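Local coordinates for protein NEQ263 (Nanoarchaeum equitans Kin4-M, PDB 5BN3) that forms, with NeqA, the core complex of an archaeal ATP synthase and probably contributes to nucleotide binding where the two subunits meet, at residues 131-136 with 278-283; 137-142 with 315-320; 162-167 with 224-229; 302-307 with 321-326. One frame throughout, in Å; residues are numbered along the deposited sequence.

Contact 1: 131-136 with 278-283; sequences AIFSPP and PMLTMP
Ile-132, Phe-133 and Ser-134 pair with Met-279, Leu-280 and Thr-281 as neighbouring parallel strands. Four backbone hydrogen bonds join them: Ile-132 N to Pro-278 O, Leu-280 N to Ile-132 O at 3.0 Å, Ser-134 N to Leu-280 O, and Met-282 N to Ser-134 O at 2.7 Å, with Met-282 just past the end of its strand.

Apolar packing divides between the two faces. On one, Phe-133 and Leu-280 lie side by side: ring atom CD1 of Phe-133 is 3.7 Å from CD1 of Leu-280, and CE1 of Phe-133 is equally near CD2 of Leu-280. Leu-280 CG stands between the backbone N and the carbonyl carbon (chi1 59°), which puts CG itself 3.7 Å from CD1 of Phe-133. On the other face Ile-132 CB and CD1 both touch CG of Met-279, beside Met-140 of helix 140-151.

Sulfur adds a Met-aromatic contact. Met-282 crosses Phe-133 at about a right angle, with SD 3.7 Å from CB of Phe-133 and oblique to the ring, 5.2 Å from its centroid.

At the strand ends, Pro-136 CG meets Pro-283 O at 3.3 Å and CG2 of Thr-281 at 3.7 Å; Thr-281 OG1 bonds to Asp-227. Phe, Leu and Ile fill the faces of this buried parallel sheet, and the turn following strand 131-134 is consistent with the place of the P-loop in the P-loop NTPase fold.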
# COMPACT_ATOMS: atom_id res chain seq x y z
N ALA B 131 0.15 29.09 -3.76
CA ALA B 131 1.35 28.27 -3.90
C ALA B 131 1.72 28.02 -5.36
O ALA B 131 0.87 28.11 -6.25
CB ALA B 131 1.18 26.96 -3.17
N ILE B 132 2.98 27.70 -5.59
CA ILE B 132 3.41 27.16 -6.87
C ILE B 132 3.79 25.69 -6.66
O ILE B 132 4.66 25.39 -5.84
CB ILE B 132 4.62 27.93 -7.45
CG1 ILE B 132 4.26 29.40 -7.68
CG2 ILE B 132 5.08 27.30 -8.76
CD1 ILE B 132 5.44 30.26 -8.09
N PHE B 133 3.12 24.79 -7.37
CA PHE B 133 3.43 23.36 -7.30
C PHE B 133 4.23 23.01 -8.54
O PHE B 133 3.81 23.34 -9.66
CB PHE B 133 2.15 22.51 -7.32
CG PHE B 133 1.31 22.62 -6.07
CD1 PHE B 133 1.69 23.41 -5.00
CD2 PHE B 133 0.12 21.90 -5.97
CE1 PHE B 133 0.89 23.50 -3.86
CE2 PHE B 133 -0.67 21.98 -4.84
CZ PHE B 133 -0.28 22.78 -3.78
N SER B 134 5.36 22.33 -8.37
CA SER B 134 6.17 21.96 -9.52
C SER B 134 6.67 20.52 -9.47
O SER B 134 7.04 20.03 -8.40
CB SER B 134 7.36 22.92 -9.69
OG SER B 134 8.20 22.50 -10.76
N PRO B 135 6.68 19.85 -10.62
CA PRO B 135 7.42 18.59 -10.76
C PRO B 135 8.90 18.89 -10.58
O PRO B 135 9.31 20.03 -10.82
CB PRO B 135 7.16 18.19 -12.22
CG PRO B 135 5.92 18.92 -12.62
CD PRO B 135 5.95 20.21 -11.85
N PRO B 136 9.70 17.90 -10.16
CA PRO B 136 11.15 18.13 -10.07
C PRO B 136 11.72 18.56 -11.42
O PRO B 136 11.30 18.03 -12.45
CB PRO B 136 11.69 16.75 -9.70
CG PRO B 136 10.58 16.09 -8.97
CD PRO B 136 9.32 16.58 -9.64
N PRO B 278 4.17 30.37 -1.28
CA PRO B 278 4.95 29.19 -0.91
C PRO B 278 5.21 28.35 -2.16
O PRO B 278 4.31 28.18 -2.97
CB PRO B 278 4.02 28.42 0.03
CG PRO B 278 2.86 29.35 0.33
CD PRO B 278 2.77 30.25 -0.86
N MET B 279 6.43 27.85 -2.31
CA MET B 279 6.76 27.02 -3.45
C MET B 279 7.13 25.62 -2.98
O MET B 279 7.82 25.47 -1.97
CB MET B 279 7.92 27.62 -4.23
CG MET B 279 7.61 28.95 -4.90
SD MET B 279 9.10 29.69 -5.59
CE MET B 279 9.75 30.51 -4.14
N LEU B 280 6.67 24.61 -3.70
CA LEU B 280 7.03 23.23 -3.37
C LEU B 280 7.21 22.34 -4.58
O LEU B 280 6.62 22.56 -5.64
CB LEU B 280 6.01 22.62 -2.39
CG LEU B 280 4.54 22.51 -2.78
CD1 LEU B 280 4.25 21.22 -3.53
CD2 LEU B 280 3.66 22.60 -1.54
N THR B 281 8.07 21.34 -4.42
CA THR B 281 8.24 20.30 -5.42
C THR B 281 7.29 19.17 -5.08
O THR B 281 7.27 18.69 -3.94
CB THR B 281 9.68 19.77 -5.42
OG1 THR B 281 10.59 20.83 -5.74
CG2 THR B 281 9.84 18.66 -6.44
N MET B 282 6.46 18.76 -6.04
CA MET B 282 5.60 17.59 -5.86
C MET B 282 6.46 16.36 -6.11
O MET B 282 6.78 16.07 -7.26
CB MET B 282 4.44 17.62 -6.85
CG MET B 282 3.55 18.85 -6.76
SD MET B 282 2.16 18.81 -7.92
CE MET B 282 2.97 19.23 -9.47
N PRO B 283 6.81 15.63 -5.04
CA PRO B 283 7.78 14.52 -5.07
C PRO B 283 7.80 13.71 -6.38
O PRO B 283 8.59 14.06 -7.26
CB PRO B 283 7.38 13.67 -3.87
CG PRO B 283 6.93 14.71 -2.87
CD PRO B 283 6.21 15.77 -3.69

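Contact 2: 137-142 with 315-320; sequences GLPMER and YPPIDL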
# COMPACT_ATOMS: atom_id res chain seq x y z
N GLY B 137 12.63 19.53 -11.42
CA GLY B 137 13.30 19.94 -12.64
C GLY B 137 12.70 21.11 -13.41
O GLY B 137 13.37 21.71 -14.25
N LEU B 138 11.44 21.43 -13.14
CA LEU B 138 10.75 22.48 -13.88
C LEU B 138 11.08 23.88 -13.34
O LEU B 138 11.40 24.02 -12.16
CB LEU B 138 9.23 22.23 -13.89
CG LEU B 138 8.74 21.47 -15.14
CD1 LEU B 138 9.37 20.09 -15.24
CD2 LEU B 138 7.23 21.36 -15.17
N PRO B 139 11.03 24.91 -14.20
CA PRO B 139 11.49 26.26 -13.84
C PRO B 139 10.57 27.01 -12.88
O PRO B 139 10.11 28.11 -13.21
CB PRO B 139 11.53 26.98 -15.19
CG PRO B 139 10.49 26.30 -16.00
CD PRO B 139 10.56 24.86 -15.61
N MET B 140 10.32 26.44 -11.71
CA MET B 140 9.51 27.08 -10.68
C MET B 140 10.17 28.35 -10.15
O MET B 140 9.50 29.33 -9.81
CB MET B 140 9.24 26.09 -9.55
CG MET B 140 8.57 26.67 -8.32
SD MET B 140 8.19 25.40 -7.10
CE MET B 140 9.79 24.62 -6.90
N GLU B 141 11.50 28.34 -10.08
CA GLU B 141 12.26 29.47 -9.57
C GLU B 141 12.15 30.68 -10.50
O GLU B 141 11.95 31.80 -10.04
CB GLU B 141 13.72 29.10 -9.35
CG GLU B 141 13.94 27.93 -8.39
CD GLU B 141 13.87 26.58 -9.08
OE1 GLU B 141 13.67 26.55 -10.31
OE2 GLU B 141 14.01 25.55 -8.38
N ARG B 142 12.30 30.45 -11.80
CA ARG B 142 12.14 31.52 -12.78
C ARG B 142 10.76 32.15 -12.71
O ARG B 142 10.62 33.36 -12.81
CB ARG B 142 12.41 31.00 -14.20
CG ARG B 142 13.87 30.65 -14.46
CD ARG B 142 14.30 31.03 -15.87
NE ARG B 142 13.65 30.22 -16.90
CZ ARG B 142 14.13 29.06 -17.36
NH1 ARG B 142 15.25 28.56 -16.87
NH2 ARG B 142 13.47 28.40 -18.30
N TYR B 315 7.45 27.89 -21.87
CA TYR B 315 7.60 28.61 -20.61
C TYR B 315 6.65 29.81 -20.62
O TYR B 315 6.55 30.51 -21.63
CB TYR B 315 9.04 29.09 -20.36
CG TYR B 315 9.15 29.97 -19.12
CD1 TYR B 315 8.98 31.34 -19.20
CD2 TYR B 315 9.38 29.41 -17.87
CE1 TYR B 315 9.05 32.14 -18.08
CE2 TYR B 315 9.45 30.20 -16.74
CZ TYR B 315 9.29 31.56 -16.85
OH TYR B 315 9.36 32.35 -15.72
N PRO B 316 5.95 30.04 -19.51
CA PRO B 316 5.95 29.19 -18.31
C PRO B 316 4.99 28.02 -18.47
O PRO B 316 3.89 28.20 -19.00
CB PRO B 316 5.47 30.13 -17.21
CG PRO B 316 4.60 31.11 -17.92
CD PRO B 316 5.19 31.29 -19.29
N PRO B 317 5.39 26.82 -18.00
CA PRO B 317 4.61 25.61 -18.24
C PRO B 317 3.43 25.46 -17.28
O PRO B 317 3.32 24.43 -16.60
CB PRO B 317 5.64 24.50 -18.00
CG PRO B 317 6.54 25.07 -16.95
CD PRO B 317 6.62 26.55 -17.23
N ILE B 318 2.55 26.45 -17.26
CA ILE B 318 1.41 26.46 -16.34
C ILE B 318 0.20 25.70 -16.88
O ILE B 318 -0.31 25.99 -17.96
CB ILE B 318 0.99 27.91 -16.00
CG1 ILE B 318 2.09 28.59 -15.18
CG2 ILE B 318 -0.32 27.92 -15.24
CD1 ILE B 318 1.77 30.02 -14.80
N ASP B 319 -0.26 24.71 -16.11
CA ASP B 319 -1.49 23.99 -16.41
C ASP B 319 -2.67 24.90 -16.08
O ASP B 319 -2.97 25.15 -14.91
CB ASP B 319 -1.55 22.70 -15.58
CG ASP B 319 -2.69 21.77 -16.00
OD1 ASP B 319 -3.81 22.25 -16.28
OD2 ASP B 319 -2.45 20.54 -16.05
N LEU B 320 -3.35 25.39 -17.12
CA LEU B 320 -4.43 26.36 -16.96
C LEU B 320 -5.63 25.81 -16.19
O LEU B 320 -6.38 26.56 -15.58
CB LEU B 320 -4.90 26.88 -18.32
CG LEU B 320 -4.06 27.95 -19.01
CD1 LEU B 320 -4.67 28.34 -20.34
CD2 LEU B 320 -3.93 29.16 -18.12
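The hydroxyl of Tyr-315 packs on the backbone of Arg-142, with OH 3.3 Å from the carbonyl carbon of Arg-142. Its hydrogen bond goes to OE1 of Gln-146, one turn further along the same helix. It also touches the side chain of Arg-142, at 3.7 Å from CB.

The ring of Tyr-315 is enclosed on several sides. CG is anti to the backbone N (chi1 174°), directed toward segment 137-142, and the ring beyond it meets Pro-139 and Arg-142. Pro-316, which follows a cis peptide bond, sets its CB over the centre of one face, 3.9 Å above the plane. Over the opposite face stands NE of Arg-142; with CZ of Arg-142 5.2 Å from the Tyr-315 centroid, the cation-pi attraction is weak at most. At the ring edge, Pro-139 CG is 3.8 Å from CD2 of Tyr-315, and Pro-139 CB lies over the centre of the Arg-142 guanidinium.

An alanine in place of Tyr-315 would probably leave Gln-146 OE1 without this mate and open a gap beside Pro-139 and Arg-142.

Pro-139 and Pro-317 each centre an inverse gamma turn, a shape proline suits, and Pro-139 CG is 4.1 Å from CD of Pro-317. The side chains of Leu-138 and Pro-317 slide past each other in opposite directions, CD2 touching CG. The loop 315-320 thus runs by the N-terminal end of helix 140-151, between helices 307-311 and 116-119.

Contact 3: 162-167 with 224-229; sequences IGVPSD and LMLDMT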
# COMPACT_ATOMS: atom_id res chain seq x y z
N ILE B 162 14.47 27.53 2.43
CA ILE B 162 14.42 26.43 3.39
C ILE B 162 15.11 25.18 2.85
O ILE B 162 14.49 24.38 2.13
CB ILE B 162 12.97 26.09 3.77
CG1 ILE B 162 12.18 27.37 4.09
CG2 ILE B 162 12.93 25.13 4.95
CD1 ILE B 162 10.68 27.15 4.26
N GLY B 163 16.38 25.00 3.19
CA GLY B 163 17.12 23.80 2.85
C GLY B 163 17.38 23.54 1.37
O GLY B 163 17.64 22.41 0.98
N VAL B 164 17.30 24.59 0.55
CA VAL B 164 17.59 24.45 -0.88
C VAL B 164 19.10 24.56 -1.14
O VAL B 164 19.82 25.20 -0.37
CB VAL B 164 16.82 25.49 -1.72
CG1 VAL B 164 15.31 25.30 -1.56
CG2 VAL B 164 17.22 26.90 -1.33
N PRO B 165 19.58 23.93 -2.23
CA PRO B 165 21.02 23.97 -2.56
C PRO B 165 21.47 25.39 -2.91
O PRO B 165 20.63 26.23 -3.23
CB PRO B 165 21.12 23.08 -3.80
CG PRO B 165 19.90 22.21 -3.75
CD PRO B 165 18.83 23.07 -3.16
N SER B 166 22.78 25.65 -2.86
CA SER B 166 23.30 27.00 -3.07
C SER B 166 22.98 27.55 -4.46
O SER B 166 22.75 28.75 -4.60
CB SER B 166 24.81 27.05 -2.81
OG SER B 166 25.52 26.22 -3.71
N ASP B 167 22.98 26.68 -5.46
CA ASP B 167 22.60 27.07 -6.82
C ASP B 167 21.24 27.77 -6.85
O ASP B 167 21.03 28.71 -7.62
CB ASP B 167 22.54 25.84 -7.71
CG ASP B 167 23.90 25.32 -8.10
OD1 ASP B 167 24.91 25.83 -7.56
OD2 ASP B 167 23.96 24.41 -8.94
N LEU B 224 8.18 35.24 -0.37
CA LEU B 224 8.43 34.04 -1.17
C LEU B 224 9.13 33.00 -0.29
O LEU B 224 10.10 33.33 0.40
CB LEU B 224 9.31 34.38 -2.37
CG LEU B 224 8.90 35.55 -3.27
CD1 LEU B 224 9.97 35.83 -4.31
CD2 LEU B 224 7.58 35.25 -3.95
N MET B 225 8.64 31.77 -0.31
CA MET B 225 9.33 30.70 0.40
C MET B 225 9.41 29.38 -0.37
O MET B 225 8.47 29.00 -1.07
CB MET B 225 8.79 30.49 1.83
CG MET B 225 7.32 30.16 1.94
SD MET B 225 6.83 29.86 3.66
CE MET B 225 7.10 31.48 4.38
N LEU B 226 10.54 28.71 -0.22
CA LEU B 226 10.91 27.54 -1.01
C LEU B 226 11.98 26.82 -0.19
O LEU B 226 12.89 27.48 0.30
CB LEU B 226 11.51 28.01 -2.34
CG LEU B 226 12.22 27.04 -3.28
CD1 LEU B 226 11.23 26.11 -3.95
CD2 LEU B 226 13.01 27.81 -4.33
N ASP B 227 11.90 25.50 -0.04
CA ASP B 227 10.88 24.63 -0.64
C ASP B 227 10.08 24.03 0.52
O ASP B 227 10.67 23.55 1.48
CB ASP B 227 11.60 23.52 -1.41
CG ASP B 227 10.65 22.61 -2.19
OD1 ASP B 227 9.56 22.27 -1.69
OD2 ASP B 227 11.02 22.20 -3.31
N MET B 228 8.75 24.07 0.43
CA MET B 228 7.92 23.57 1.53
C MET B 228 8.07 22.07 1.75
O MET B 228 7.79 21.57 2.84
CB MET B 228 6.45 23.94 1.32
CG MET B 228 6.15 25.44 1.27
SD MET B 228 7.05 26.43 2.49
CE MET B 228 6.41 25.77 4.03
N THR B 229 8.53 21.35 0.73
CA THR B 229 8.77 19.92 0.87
C THR B 229 9.97 19.67 1.78
O THR B 229 9.99 18.71 2.54
CB THR B 229 8.96 19.24 -0.50
OG1 THR B 229 7.79 19.46 -1.30
CG2 THR B 229 9.14 17.75 -0.32
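Ile-162 meets Leu-226 and Met-228 with successive atoms of its side chain. Its CB lies 3.7 Å from the carbonyl O of Leu-226; CG1, anti to the carbonyl carbon of its own residue (chi1 -47°), passes the same oxygen at 3.9 Å; and the tip, CD1, ends 4.1 Å from SD of Met-228, whose chain is bent at chi2 and chi3 and crosses the isoleucine obliquely. A beta-branched residue suits this place at a strand end, because its bulk begins at CB, close to the neighbouring backbone.

The same Leu-226 oxygen is the acceptor of the one hydrogen bond between the segments. Ile-162 N approaches it at 2.7 Å with the N-H almost straight (179°), the donor tilted slightly from the carbonyl plane.

Val-164 adds a second apolar touch from the loop. Its CG1 fits against the peptide joining Leu-226 to Asp-227, which is cis, standing 3.7 Å from Asp-227 N and 3.9 Å from CG of Leu-226.

The carboxylate of Asp-227 leads away from Val-164. It is the N-cap of helix 228-241, OD1 receiving Thr-229 N at 2.8 Å on the anti side of the carboxylate, somewhat out of its plane, while OD2 bonds to Thr-281 OG1; both oxygens of this buried acid are thereby engaged. Arg-396 of the neighbouring V-type ATP synthase alpha chain packs on Pro-165 and Thr-229.

Parallel strands 156-162 and 220-226 end together here, and each leads into a helix, as at the C-terminal edge of the sheet in P-loop NTPases; Asp-227, closing a hydrophobic strand, is consistent with a Walker B-like position.

Contact 4: 302-307 with 321-326; sequences QYVLSQ and LKSLSR. With ADP (adenosine-5'-diphosphate), chain C; SO4 (sulfate ion), chain X.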
# COMPACT_ATOMS: atom_id res chain seq x y z
N GLN B 302 -3.44 27.60 -6.33
CA GLN B 302 -2.09 27.20 -6.67
C GLN B 302 -1.84 27.31 -8.17
O GLN B 302 -2.75 27.13 -8.98
CB GLN B 302 -1.82 25.76 -6.21
CG GLN B 302 -2.63 24.69 -6.94
CD GLN B 302 -4.08 24.62 -6.50
OE1 GLN B 302 -4.40 24.83 -5.33
NE2 GLN B 302 -4.98 24.32 -7.44
N TYR B 303 -0.60 27.63 -8.53
CA TYR B 303 -0.18 27.57 -9.92
C TYR B 303 0.59 26.26 -10.14
O TYR B 303 1.66 26.05 -9.58
CB TYR B 303 0.70 28.77 -10.28
CG TYR B 303 0.03 30.11 -10.01
CD1 TYR B 303 -1.16 30.45 -10.64
CD2 TYR B 303 0.61 31.03 -9.15
CE1 TYR B 303 -1.77 31.66 -10.40
CE2 TYR B 303 0.00 32.26 -8.91
CZ TYR B 303 -1.18 32.56 -9.54
OH TYR B 303 -1.80 33.77 -9.31
N VAL B 304 0.02 25.38 -10.96
CA VAL B 304 0.59 24.06 -11.16
C VAL B 304 1.38 23.99 -12.46
O VAL B 304 0.85 24.31 -13.53
CB VAL B 304 -0.51 22.98 -11.17
CG1 VAL B 304 0.09 21.60 -11.41
CG2 VAL B 304 -1.27 23.01 -9.85
N LEU B 305 2.64 23.57 -12.37
CA LEU B 305 3.49 23.45 -13.55
C LEU B 305 3.34 22.08 -14.21
O LEU B 305 3.10 21.08 -13.53
CB LEU B 305 4.95 23.74 -13.21
CG LEU B 305 5.44 25.18 -13.43
CD1 LEU B 305 4.36 26.19 -13.09
CD2 LEU B 305 6.69 25.47 -12.62
N SER B 306 3.47 22.04 -15.53
CA SER B 306 3.18 20.84 -16.31
C SER B 306 4.40 20.29 -17.05
O SER B 306 5.05 21.01 -17.80
CB SER B 306 2.05 21.13 -17.31
OG SER B 306 1.94 20.12 -18.29
N GLN B 307 4.69 19.02 -16.82
CA GLN B 307 5.79 18.34 -17.50
C GLN B 307 5.55 18.31 -19.00
O GLN B 307 6.48 18.45 -19.79
CB GLN B 307 5.91 16.90 -16.97
CG GLN B 307 7.28 16.54 -16.41
CD GLN B 307 7.26 15.24 -15.63
OE1 GLN B 307 6.56 14.29 -16.01
NE2 GLN B 307 8.00 15.19 -14.54
N LEU B 321 -5.80 24.49 -16.22
CA LEU B 321 -6.99 23.87 -15.64
C LEU B 321 -6.75 23.32 -14.23
O LEU B 321 -7.65 23.34 -13.39
CB LEU B 321 -7.55 22.80 -16.57
CG LEU B 321 -8.02 23.38 -17.91
CD1 LEU B 321 -8.56 22.30 -18.83
CD2 LEU B 321 -9.09 24.42 -17.65
N LYS B 322 -5.54 22.84 -13.96
CA LYS B 322 -5.20 22.38 -12.62
C LYS B 322 -4.90 23.55 -11.69
O LYS B 322 -5.01 23.43 -10.47
CB LYS B 322 -4.00 21.43 -12.66
CG LYS B 322 -4.31 20.05 -13.23
CD LYS B 322 -3.09 19.15 -13.15
CE LYS B 322 -3.36 17.78 -13.76
NZ LYS B 322 -2.13 16.94 -13.79
N SER B 323 -4.53 24.68 -12.28
CA SER B 323 -4.25 25.88 -11.50
C SER B 323 -5.54 26.54 -11.03
O SER B 323 -6.61 26.33 -11.62
CB SER B 323 -3.41 26.87 -12.30
OG SER B 323 -2.16 26.30 -12.66
N LEU B 324 -5.44 27.33 -9.97
CA LEU B 324 -6.60 27.95 -9.35
C LEU B 324 -6.20 29.15 -8.51
O LEU B 324 -5.21 29.11 -7.80
CB LEU B 324 -7.33 26.93 -8.46
CG LEU B 324 -8.43 27.49 -7.56
CD1 LEU B 324 -9.59 27.99 -8.40
CD2 LEU B 324 -8.91 26.45 -6.56
N SER B 325 -6.98 30.22 -8.62
CA SER B 325 -6.90 31.32 -7.67
C SER B 325 -8.28 31.48 -7.06
O SER B 325 -9.22 31.89 -7.74
CB SER B 325 -6.47 32.62 -8.37
OG SER B 325 -6.49 33.70 -7.46
N ARG B 326 -8.41 31.14 -5.78
CA ARG B 326 -9.71 31.12 -5.11
C ARG B 326 -10.38 32.48 -5.03
O ARG B 326 -11.60 32.59 -5.14
CB ARG B 326 -9.60 30.53 -3.70
CG ARG B 326 -9.55 29.02 -3.65
CD ARG B 326 -9.38 28.52 -2.24
NE ARG B 326 -8.68 27.24 -2.20
CZ ARG B 326 -9.27 26.05 -2.27
NH1 ARG B 326 -10.59 25.98 -2.38
NH2 ARG B 326 -8.55 24.94 -2.22
PB ADP C . -13.05 23.70 -1.41
O1B ADP C . -13.66 22.38 -1.78
O2B ADP C . -13.67 24.36 -0.21
O3B ADP C . -11.54 23.67 -1.39
PA ADP C . -14.08 26.10 -2.60
O1A ADP C . -15.46 26.03 -2.01
O2A ADP C . -13.07 27.05 -2.02
O3A ADP C . -13.45 24.62 -2.67
O5' ADP C . -14.25 26.43 -4.17
C5' ADP C . -13.11 26.36 -5.03
C4' ADP C . -13.30 27.30 -6.22
O4' ADP C . -14.44 26.91 -6.99
C3' ADP C . -13.53 28.72 -5.72
O3' ADP C . -12.59 29.60 -6.35
C2' ADP C . -14.94 29.06 -6.14
O2' ADP C . -15.03 30.38 -6.66
C1' ADP C . -15.31 28.03 -7.20
N9 ADP C . -16.72 27.62 -7.03
C8 ADP C . -17.18 26.62 -6.26
N7 ADP C . -18.53 26.52 -6.34
C5 ADP C . -18.96 27.48 -7.18
C6 ADP C . -20.27 27.93 -7.71
N6 ADP C . -21.42 27.31 -7.35
N1 ADP C . -20.26 28.97 -8.57
C2 ADP C . -19.12 29.59 -8.94
N3 ADP C . -17.90 29.23 -8.50
C4 ADP C . -17.76 28.20 -7.64
S SO4 X . 1.06 16.69 -17.35
O1 SO4 X . 0.53 18.05 -17.44
O2 SO4 X . 0.25 15.81 -18.18
O3 SO4 X . 1.03 16.25 -15.96
O4 SO4 X . 2.44 16.69 -17.81
O HOH W 1 -5.54 25.66 -3.17
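The flat amide of Gln-302 meets Lys-322 through NE2, which donates to the Lys-322 carbonyl O at 3.2 Å (152°); that oxygen lies in the amide plane. CG of Gln-302 stands between its backbone N and carbonyl carbon (chi1 67°), and a bend at chi2 brings the amide back toward segment 321-326. OE1 of Gln-302 accepts from a water 2.6 Å away, which in turn accepts from NH2 of Arg-326; a glutamine amide suits a place that needs both donor and acceptor. The guanidinium of Arg-326 presents an edge to ADP: NH1 is 2.7 Å from O3B, with weaker bonds to O2A and O3A, and PA lies in its plane. Its NH2 is also held by Gly-296 O.

An alanine at Arg-326 would probably leave the phosphate oxygen O3B without this positive mate.

The strands form an antiparallel hydrogen-bonded pair, Gln-302 N to Leu-324 O at 2.8 Å and Leu-324 N to Gln-302 O at 2.9 Å. Next along, the small hydroxyl of Ser-323 is gripped twice, OG accepting from Val-304 N at 2.9 Å and bonding to Asp-319 O. Ser-306 OG binds a sulfate, probably from the crystallisation liquor.

The ADP is held chiefly by Gly-226, Gly-228, Lys-229 and others of the neighbouring V-type ATP synthase alpha chain; the long arginine spans the boundary to its phosphates, consistent with an arginine-finger position at a subunit-interface nucleotide site.

Overall arrangement
Contacts 1, 3 and 4 belong to one sheet: strand 131-134 lies between 273-281 and 301-304, and 220-226 flanks 273-281 on its far side. All four are buried; contacts 1 and 3 are nearest the chain's centre, with apolar side chains around backbone bonds, and are joined by Met-279 N to Met-225 O, contact 3 nested inside the loop that contact 1 closes. Contact 2 stands further out, held by prolines and a tyrosine around a helix start; its Met-140 packs against contact 1. Contact 4 continues the sheet antiparallel toward the partner subunit, and its chemistry turns polar, with carbonyls, hydroxyls and an arginine reaching nucleotide. Contacts 3 and 4 do not touch.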